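Local coordinates for hypothetical protein PSPTO_2114 (Pseudomonas syringae pv. tomato, PDB 2ODA) that is of unknown biological function but belongs to the HAD (haloacid dehalogenase) phosphatase family, with a probable relationship to phosphonoacetaldehyde hydrolase, at residues 126-131 and 167-172; 9-14 and 109-114; 86-91 and 117-122. All blocks are in the same frame, centred on the assembly; numbering follows the deposited sequence.

The three contacts sit around the central parallel sheet of a HAD Rossmann-like domain. Interaction 2 is the pairing of the two middle strands, 9-12 and 109-112, whose C-terminal ends lead to the probable active-site edge. Interaction 1 carries the sheet outward to 171-173, its centre about 10 Å from that of interaction 2. Strand 127-131 bridges them: Ile129 N lies 2.9 Å from Leu110 O, probably hydrogen bonded. Interaction 3, centred about 11 Å from interaction 2, packs the 86-91 loop on helix 115-123, which joins 109-112 to 127-131; Leu117 CD2 there reaches Gly12 CA at 3.6 Å. Centres of interactions 1 and 3 are about 12 Å apart.

Interaction 1. Residues 126-131 and 167-172; sequences LWTIGL and LGVHSV
Leu126 O begins the contact, 3.5 Å from CE1 of the His170 ring. Next along the strand, Trp127 turns the edge of its six-membered ring toward one face of that imidazole. CE3 leads, 3.5 Å from His170 CG, and the planes stand at 58°: an edge-to-face pair. Thr128 then grips the same ring from its rim. Its backbone N donates to His170 ND1 at 2.9 Å, tilted 22° out of the ring plane, and its OG1 shares a hydrogen bond with ND1 at 3.1 Å. That hydroxyl sits between the backbone N and the carbonyl carbon (chi1 59°), which also brings it against Val169 CA. With NE2 bonded to the terminal carboxylate oxygen OXT of Pro196, both ring nitrogens are engaged and the ring's rotation is fixed. Thr128 O accepts from His170 N at 3.2 Å and, weakly, from Ser171 N. From Ile129 the two chains run as parallel strands: Ile129 CA offers a C-H contact to Ser171 O, the oxygen that takes the straighter bond from Gly130 N at 2.9 Å. Val169 CG1 packs 3.5 Å from this same nitrogen. The pairing adds 171-173 as the outermost strand of the parallel sheet in this chain. On its other edge strand 127-131 pairs with 109-112, while Trp127 and Ile129 pack on helix 179-191 and Thr128 meets Leu122 of helix 115-123.

Interaction 2. Residues 9-14 and 109-114; sequences LLFGLS and VLISGD
Leu10 O is held by two neighbours on the adjacent strand: the backbone N of Ile111 donates to it at 2.8 Å, and Leu110 CA adds a C-H contact at 3.3 Å. The ladder continues to either side, with Leu10 N donating to Val109 O at 2.8 Å and Gly12 N to Ile111 O at 3.0 Å. All three bonds are nearly linear; the strands run parallel, their short axes 18° apart. On the face carrying Leu9, Val109, Phe11 and Ile111, side chains pair across the strands and point the same way. Leu9 uses its CD2 branch, 3.6 Å from Val109 CB. Ile111 CD1 lies over the face of the Phe11 ring, offset toward the rim near CE2, in a CH-pi contact 4.0 Å from the ring centroid and 22° off the normal. Ile111 chi2, 104°, lies off a staggered value, and puts CD1 over the ring and also against Leu10 O. Through Val109 and Ile111 this face continues onto strand 127-131. On the other face Leu110 CD1 meets Leu10 CB at 3.8 Å, and both leucines reach helix 91-99. Past the ladder, Ser112 OG accepts from Asp114 N at 3.0 Å in an ST turn, and Asp114 N-caps the next helix through Arg116 N. By comparison with HAD relatives, Gly12 and Ser14 appear to fall where the first motif usually places its two aspartates, whereas Asp114 probably corresponds to a motif IV acid. The interface between the strands themselves is backbone bonding and hydrocarbon packing, and its polar groups gather at the C-terminal ends, consistent with a scaffold beneath a divergent active site.

Interaction 3. Residues 86-91 and 117-122; sequences GWPQPD and LLQSGL
Trp87 lies against Leu117 on helix 115-123, which follows the central strand 109-112 in the Rossmann-like HAD fold. In this CH-pi contact Leu117 CB sits over one face of the indole, 3.6 Å from the centroid of the six-membered ring and 8° off its normal. Leu117 CG is anti to the backbone N (chi1 172°), and the branch beyond it runs on across the same face, CD1 coming 3.8 Å from Trp87 CE2. Away from the indole, Pro88, which follows a cis peptide bond, rests its CB on Gln119 CG at 3.6 Å. Carbonyls of the loop supply the polar side. Pro88 O receives a C-H contact from Ser120 CA at 3.3 Å and a hydrogen bond from the ND2 of Asn123, a residue whose OD1 accepts from Gln119 NE2. Beyond these, Gln89 NE2 makes weak bonds to Asn101 and Val102 of the second subunit, and Pro90 packs on that Val102, so the loop joins the helix to the dimer interface. The one conventional hydrogen bond between residues 86-91 and 117-122 runs from Ser120 OG to Gln89 O, 2.8 Å long, with the hydroxyl tilted 32° from the carbonyl plane.

Interaction 1. Residues 126-131 and 167-172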
loop_
_atom_site.group_PDB
_atom_site.type_symbol
_atom_site.label_atom_id
_atom_site.label_comp_id
_atom_site.label_asym_id
_atom_site.label_seq_id
_atom_site.Cartn_x
_atom_site.Cartn_y
_atom_site.Cartn_z
ATOM N N LEU B 126 -3.099 -4.274 4.311
ATOM C CA LEU B 126 -2.480 -4.644 5.594
ATOM C C LEU B 126 -3.097 -5.882 6.242
ATOM O O LEU B 126 -4.216 -6.295 5.911
ATOM C CB LEU B 126 -2.545 -3.469 6.594
ATOM C CG LEU B 126 -1.476 -2.376 6.382
ATOM C CD1 LEU B 126 -1.916 -1.413 5.297
ATOM C CD2 LEU B 126 -1.196 -1.592 7.671
ATOM N N TRP B 127 -2.333 -6.473 7.168
ATOM C CA TRP B 127 -2.883 -7.380 8.168
ATOM C C TRP B 127 -3.744 -6.536 9.105
ATOM O O TRP B 127 -3.441 -5.366 9.364
ATOM C CB TRP B 127 -1.764 -8.050 8.985
ATOM C CG TRP B 127 -1.042 -9.150 8.229
ATOM C CD1 TRP B 127 0.136 -9.044 7.530
ATOM C CD2 TRP B 127 -1.461 -10.507 8.117
ATOM N NE1 TRP B 127 0.478 -10.275 6.984
ATOM C CE2 TRP B 127 -0.493 -11.185 7.324
ATOM C CE3 TRP B 127 -2.570 -11.220 8.597
ATOM C CZ2 TRP B 127 -0.612 -12.545 6.995
ATOM C CZ3 TRP B 127 -2.686 -12.578 8.279
ATOM C CH2 TRP B 127 -1.701 -13.225 7.488
ATOM N N THR B 128 -4.815 -7.135 9.619
ATOM C CA THR B 128 -5.718 -6.423 10.552
ATOM C C THR B 128 -6.023 -7.217 11.816
ATOM O O THR B 128 -6.230 -8.422 11.761
ATOM C CB THR B 128 -7.077 -6.022 9.884
ATOM O OG1 THR B 128 -7.750 -7.186 9.398
ATOM C CG2 THR B 128 -6.842 -5.091 8.705
ATOM N N ILE B 129 -6.049 -6.521 12.950
ATOM C CA ILE B 129 -6.452 -7.095 14.224
ATOM C C ILE B 129 -7.618 -6.242 14.700
ATOM O O ILE B 129 -7.495 -5.019 14.771
ATOM C CB ILE B 129 -5.300 -7.064 15.287
ATOM C CG1 ILE B 129 -4.125 -7.934 14.798
ATOM C CG2 ILE B 129 -5.839 -7.460 16.721
ATOM C CD1 ILE B 129 -2.767 -7.770 15.589
ATOM N N GLY B 130 -8.740 -6.895 14.983
ATOM C CA GLY B 130 -9.934 -6.245 15.495
ATOM C C GLY B 130 -10.027 -6.372 17.005
ATOM O O GLY B 130 -9.526 -7.339 17.600
ATOM N N LEU B 131 -10.658 -5.379 17.624
ATOM C CA LEU B 131 -10.800 -5.321 19.075
ATOM C C LEU B 131 -12.265 -5.478 19.482
ATOM O O LEU B 131 -13.119 -4.718 19.047
ATOM C CB LEU B 131 -10.197 -4.005 19.624
ATOM C CG LEU B 131 -8.669 -3.823 19.506
ATOM C CD1 LEU B 131 -8.216 -2.445 20.025
ATOM C CD2 LEU B 131 -7.900 -4.926 20.240
ATOM N N LEU B 167 -16.123 -8.581 8.030
ATOM C CA LEU B 167 -15.402 -7.563 7.239
ATOM C C LEU B 167 -14.214 -8.142 6.489
ATOM O O LEU B 167 -13.828 -7.634 5.441
ATOM C CB LEU B 167 -14.857 -6.474 8.144
ATOM C CG LEU B 167 -15.688 -5.350 8.667
ATOM C CD1 LEU B 167 -14.724 -4.484 9.445
ATOM C CD2 LEU B 167 -16.349 -4.541 7.499
ATOM N N GLY B 168 -13.626 -9.195 7.055
ATOM C CA GLY B 168 -12.433 -9.830 6.513
ATOM C C GLY B 168 -11.221 -9.637 7.414
ATOM O O GLY B 168 -10.100 -9.898 7.009
ATOM N N VAL B 169 -11.437 -9.154 8.635
ATOM C CA VAL B 169 -10.338 -8.959 9.598
ATOM C C VAL B 169 -9.648 -10.297 9.894
ATOM O O VAL B 169 -10.304 -11.338 9.939
ATOM C CB VAL B 169 -10.878 -8.306 10.890
ATOM C CG1 VAL B 169 -9.864 -8.329 12.041
ATOM C CG2 VAL B 169 -11.373 -6.899 10.603
ATOM N N HIS B 170 -8.332 -10.257 10.125
ATOM C CA HIS B 170 -7.509 -11.452 10.195
ATOM C C HIS B 170 -7.517 -12.176 11.553
ATOM O O HIS B 170 -7.412 -13.415 11.612
ATOM C CB HIS B 170 -6.087 -11.080 9.769
ATOM C CG HIS B 170 -6.004 -10.631 8.343
ATOM N ND1 HIS B 170 -5.962 -9.302 7.980
ATOM C CD2 HIS B 170 -6.032 -11.337 7.189
ATOM C CE1 HIS B 170 -5.925 -9.210 6.661
ATOM N NE2 HIS B 170 -5.968 -10.431 6.156
ATOM N N SER B 171 -7.614 -11.404 12.637
ATOM C CA SER B 171 -7.685 -11.951 13.993
ATOM C C SER B 171 -8.472 -10.965 14.840
ATOM O O SER B 171 -8.381 -9.770 14.619
ATOM C CB SER B 171 -6.277 -12.107 14.624
ATOM O OG SER B 171 -5.439 -12.954 13.855
ATOM N N VAL B 172 -9.244 -11.483 15.800
ATOM C CA VAL B 172 -9.944 -10.639 16.765
ATOM C C VAL B 172 -9.566 -11.036 18.187
ATOM O O VAL B 172 -9.536 -12.225 18.533
ATOM C CB VAL B 172 -11.514 -10.703 16.615
ATOM C CG1 VAL B 172 -12.190 -9.747 17.612
ATOM C CG2 VAL B 172 -11.963 -10.326 15.177
#

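Interaction 2. Residues 9-14 and 109-114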
loop_
_atom_site.group_PDB
_atom_site.type_symbol
_atom_site.label_atom_id
_atom_site.label_comp_id
_atom_site.label_asym_id
_atom_site.label_seq_id
_atom_site.Cartn_x
_atom_site.Cartn_y
_atom_site.Cartn_z
ATOM N N LEU B 9 3.491 -1.034 13.192
ATOM C CA LEU B 9 2.137 -1.227 13.672
ATOM C C LEU B 9 1.377 0.090 13.639
ATOM O O LEU B 9 1.882 1.143 14.076
ATOM C CB LEU B 9 2.118 -1.821 15.090
ATOM C CG LEU B 9 2.829 -3.156 15.359
ATOM C CD1 LEU B 9 2.773 -3.491 16.851
ATOM C CD2 LEU B 9 2.193 -4.292 14.555
ATOM N N LEU B 10 0.161 0.030 13.104
ATOM C CA LEU B 10 -0.759 1.175 13.084
ATOM C C LEU B 10 -1.878 0.918 14.059
ATOM O O LEU B 10 -2.388 -0.202 14.105
ATOM C CB LEU B 10 -1.350 1.344 11.688
ATOM C CG LEU B 10 -0.310 1.464 10.565
ATOM C CD1 LEU B 10 -1.049 1.666 9.230
ATOM C CD2 LEU B 10 0.697 2.609 10.832
ATOM N N PHE B 11 -2.278 1.944 14.823
ATOM C CA PHE B 11 -3.373 1.805 15.796
ATOM C C PHE B 11 -4.415 2.881 15.581
ATOM O O PHE B 11 -4.079 4.046 15.407
ATOM C CB PHE B 11 -2.860 2.016 17.231
ATOM C CG PHE B 11 -1.947 0.947 17.728
ATOM C CD1 PHE B 11 -0.568 1.042 17.528
ATOM C CD2 PHE B 11 -2.449 -0.126 18.452
ATOM C CE1 PHE B 11 0.294 0.044 18.030
ATOM C CE2 PHE B 11 -1.596 -1.116 18.969
ATOM C CZ PHE B 11 -0.224 -1.015 18.754
ATOM N N GLY B 12 -5.687 2.517 15.632
ATOM C CA GLY B 12 -6.703 3.551 15.868
ATOM C C GLY B 12 -6.403 4.243 17.205
ATOM O O GLY B 12 -5.831 3.642 18.106
ATOM N N LEU B 13 -6.800 5.499 17.352
ATOM C CA LEU B 13 -6.638 6.169 18.624
ATOM C C LEU B 13 -7.857 5.977 19.541
ATOM O O LEU B 13 -7.816 5.162 20.485
ATOM C CB LEU B 13 -6.263 7.649 18.408
ATOM C CG LEU B 13 -5.972 8.476 19.673
ATOM C CD1 LEU B 13 -4.676 8.037 20.443
ATOM C CD2 LEU B 13 -5.923 9.942 19.281
ATOM N N SER B 14 -8.941 6.687 19.241
ATOM C CA SER B 14 -10.211 6.535 19.968
ATOM C C SER B 14 -10.806 5.123 19.813
ATOM O O SER B 14 -10.842 4.564 18.698
ATOM C CB SER B 14 -11.203 7.624 19.498
ATOM O OG SER B 14 -12.518 7.370 19.960
ATOM N N VAL B 109 0.799 -4.109 10.180
ATOM C CA VAL B 109 -0.474 -4.479 10.822
ATOM C C VAL B 109 -1.240 -3.235 11.271
ATOM O O VAL B 109 -0.633 -2.255 11.702
ATOM C CB VAL B 109 -0.248 -5.374 12.068
ATOM C CG1 VAL B 109 -1.583 -5.904 12.613
ATOM C CG2 VAL B 109 0.695 -6.540 11.742
ATOM N N LEU B 110 -2.575 -3.292 11.156
ATOM C CA LEU B 110 -3.441 -2.248 11.693
ATOM C C LEU B 110 -4.271 -2.887 12.787
ATOM O O LEU B 110 -4.869 -3.941 12.581
ATOM C CB LEU B 110 -4.390 -1.678 10.611
ATOM C CG LEU B 110 -5.566 -0.837 11.161
ATOM C CD1 LEU B 110 -5.083 0.497 11.745
ATOM C CD2 LEU B 110 -6.604 -0.568 10.054
ATOM N N ILE B 111 -4.312 -2.237 13.934
ATOM C CA ILE B 111 -5.146 -2.677 15.042
ATOM C C ILE B 111 -6.217 -1.602 15.264
ATOM O O ILE B 111 -5.874 -0.436 15.424
ATOM C CB ILE B 111 -4.294 -2.824 16.318
ATOM C CG1 ILE B 111 -3.170 -3.858 16.084
ATOM C CG2 ILE B 111 -5.164 -3.242 17.515
ATOM C CD1 ILE B 111 -1.786 -3.248 15.878
ATOM N N SER B 112 -7.493 -2.013 15.313
ATOM C CA SER B 112 -8.639 -1.091 15.493
ATOM C C SER B 112 -9.879 -1.896 15.924
ATOM O O SER B 112 -9.959 -3.095 15.671
ATOM C CB SER B 112 -8.939 -0.355 14.174
ATOM O OG SER B 112 -10.009 0.581 14.306
ATOM N N GLY B 113 -10.840 -1.234 16.567
ATOM C CA GLY B 113 -12.195 -1.791 16.665
ATOM C C GLY B 113 -13.239 -1.131 15.774
ATOM O O GLY B 113 -14.430 -1.459 15.862
ATOM N N ASP B 114 -12.805 -0.233 14.886
ATOM C CA ASP B 114 -13.731 0.554 14.069
ATOM C C ASP B 114 -13.826 -0.046 12.669
ATOM O O ASP B 114 -12.820 -0.131 11.965
ATOM C CB ASP B 114 -13.265 2.021 13.965
ATOM C CG ASP B 114 -14.257 2.904 13.201
ATOM O OD1 ASP B 114 -14.750 2.485 12.157
ATOM O OD2 ASP B 114 -14.517 4.031 13.617
#

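Interaction 3. Residues 86-91 and 117-122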
loop_
_atom_site.group_PDB
_atom_site.type_symbol
_atom_site.label_atom_id
_atom_site.label_comp_id
_atom_site.label_asym_id
_atom_site.label_seq_id
_atom_site.Cartn_x
_atom_site.Cartn_y
_atom_site.Cartn_z
ATOM N N GLY B 86 -10.894 10.207 3.131
ATOM C CA GLY B 86 -11.101 9.530 4.423
ATOM C C GLY B 86 -11.454 8.067 4.298
ATOM O O GLY B 86 -11.574 7.553 3.193
ATOM N N TRP B 87 -11.637 7.397 5.435
ATOM C CA TRP B 87 -11.984 5.988 5.454
ATOM C C TRP B 87 -13.277 5.748 4.647
ATOM O O TRP B 87 -14.154 6.598 4.636
ATOM C CB TRP B 87 -12.190 5.529 6.899
ATOM C CG TRP B 87 -11.138 5.987 7.885
ATOM C CD1 TRP B 87 -9.866 6.409 7.616
ATOM C CD2 TRP B 87 -11.279 6.030 9.304
ATOM N NE1 TRP B 87 -9.212 6.737 8.780
ATOM C CE2 TRP B 87 -10.062 6.516 9.832
ATOM C CE3 TRP B 87 -12.319 5.699 10.184
ATOM C CZ2 TRP B 87 -9.858 6.700 11.203
ATOM C CZ3 TRP B 87 -12.105 5.867 11.548
ATOM C CH2 TRP B 87 -10.888 6.371 12.042
ATOM N N PRO B 88 -13.420 4.587 3.996
ATOM C CA PRO B 88 -12.555 3.416 3.955
ATOM C C PRO B 88 -11.453 3.433 2.881
ATOM O O PRO B 88 -10.850 2.382 2.656
ATOM C CB PRO B 88 -13.538 2.283 3.652
ATOM C CG PRO B 88 -14.576 2.904 2.769
ATOM C CD PRO B 88 -14.637 4.384 3.181
ATOM N N GLN B 89 -11.180 4.586 2.254
ATOM C CA GLN B 89 -10.041 4.705 1.324
ATOM C C GLN B 89 -8.722 4.310 2.033
ATOM O O GLN B 89 -8.563 4.556 3.248
ATOM C CB GLN B 89 -9.912 6.131 0.740
ATOM C CG GLN B 89 -11.022 6.562 -0.222
ATOM C CD GLN B 89 -11.127 5.660 -1.430
ATOM O OE1 GLN B 89 -11.937 4.736 -1.451
ATOM N NE2 GLN B 89 -10.307 5.922 -2.446
ATOM N N PRO B 90 -7.803 3.641 1.301
ATOM C CA PRO B 90 -6.546 3.143 1.907
ATOM C C PRO B 90 -5.586 4.250 2.389
ATOM O O PRO B 90 -4.653 3.976 3.176
ATOM C CB PRO B 90 -5.877 2.366 0.749
ATOM C CG PRO B 90 -6.494 2.988 -0.521
ATOM C CD PRO B 90 -7.924 3.253 -0.117
ATOM N N ASP B 91 -5.813 5.474 1.901
ATOM C CA ASP B 91 -4.937 6.639 2.138
ATOM C C ASP B 91 -4.468 6.826 3.590
ATOM O O ASP B 91 -3.289 7.034 3.833
ATOM C CB ASP B 91 -5.625 7.927 1.698
ATOM C CG ASP B 91 -6.002 7.922 0.237
ATOM O OD1 ASP B 91 -6.499 6.890 -0.261
ATOM O OD2 ASP B 91 -5.793 8.969 -0.404
ATOM N N LEU B 117 -12.260 2.121 9.766
ATOM C CA LEU B 117 -10.809 2.131 9.750
ATOM C C LEU B 117 -10.229 0.759 9.415
ATOM O O LEU B 117 -9.273 0.666 8.637
ATOM C CB LEU B 117 -10.263 2.702 11.062
ATOM C CG LEU B 117 -8.740 2.604 11.258
ATOM C CD1 LEU B 117 -7.938 3.352 10.148
ATOM C CD2 LEU B 117 -8.387 3.134 12.658
ATOM N N LEU B 118 -10.773 -0.308 9.999
ATOM C CA LEU B 118 -10.377 -1.657 9.596
ATOM C C LEU B 118 -10.531 -1.888 8.099
ATOM O O LEU B 118 -9.661 -2.491 7.465
ATOM C CB LEU B 118 -11.144 -2.726 10.384
ATOM C CG LEU B 118 -10.745 -2.726 11.869
ATOM C CD1 LEU B 118 -11.823 -3.440 12.680
ATOM C CD2 LEU B 118 -9.352 -3.366 12.043
ATOM N N GLN B 119 -11.639 -1.431 7.533
ATOM C CA GLN B 119 -11.840 -1.495 6.079
ATOM C C GLN B 119 -10.749 -0.741 5.305
ATOM O O GLN B 119 -10.286 -1.206 4.256
ATOM C CB GLN B 119 -13.232 -0.972 5.705
ATOM C CG GLN B 119 -13.617 -1.248 4.212
ATOM C CD GLN B 119 -13.716 -2.733 3.908
ATOM O OE1 GLN B 119 -14.594 -3.414 4.413
ATOM N NE2 GLN B 119 -12.807 -3.242 3.096
ATOM N N SER B 120 -10.360 0.434 5.803
ATOM C CA SER B 120 -9.230 1.167 5.207
ATOM C C SER B 120 -7.970 0.277 5.215
ATOM O O SER B 120 -7.257 0.201 4.222
ATOM C CB SER B 120 -8.988 2.492 5.957
ATOM O OG SER B 120 -7.775 3.108 5.543
ATOM N N GLY B 121 -7.701 -0.390 6.339
ATOM C CA GLY B 121 -6.506 -1.228 6.454
ATOM C C GLY B 121 -6.551 -2.409 5.498
ATOM O O GLY B 121 -5.536 -2.746 4.871
ATOM N N LEU B 122 -7.717 -3.055 5.391
ATOM C CA LEU B 122 -7.890 -4.162 4.445
ATOM C C LEU B 122 -7.692 -3.652 3.020
ATOM O O LEU B 122 -7.006 -4.268 2.217
ATOM C CB LEU B 122 -9.301 -4.800 4.587
ATOM C CG LEU B 122 -9.567 -5.545 5.907
ATOM C CD1 LEU B 122 -11.042 -5.998 6.015
ATOM C CD2 LEU B 122 -8.632 -6.764 6.037
#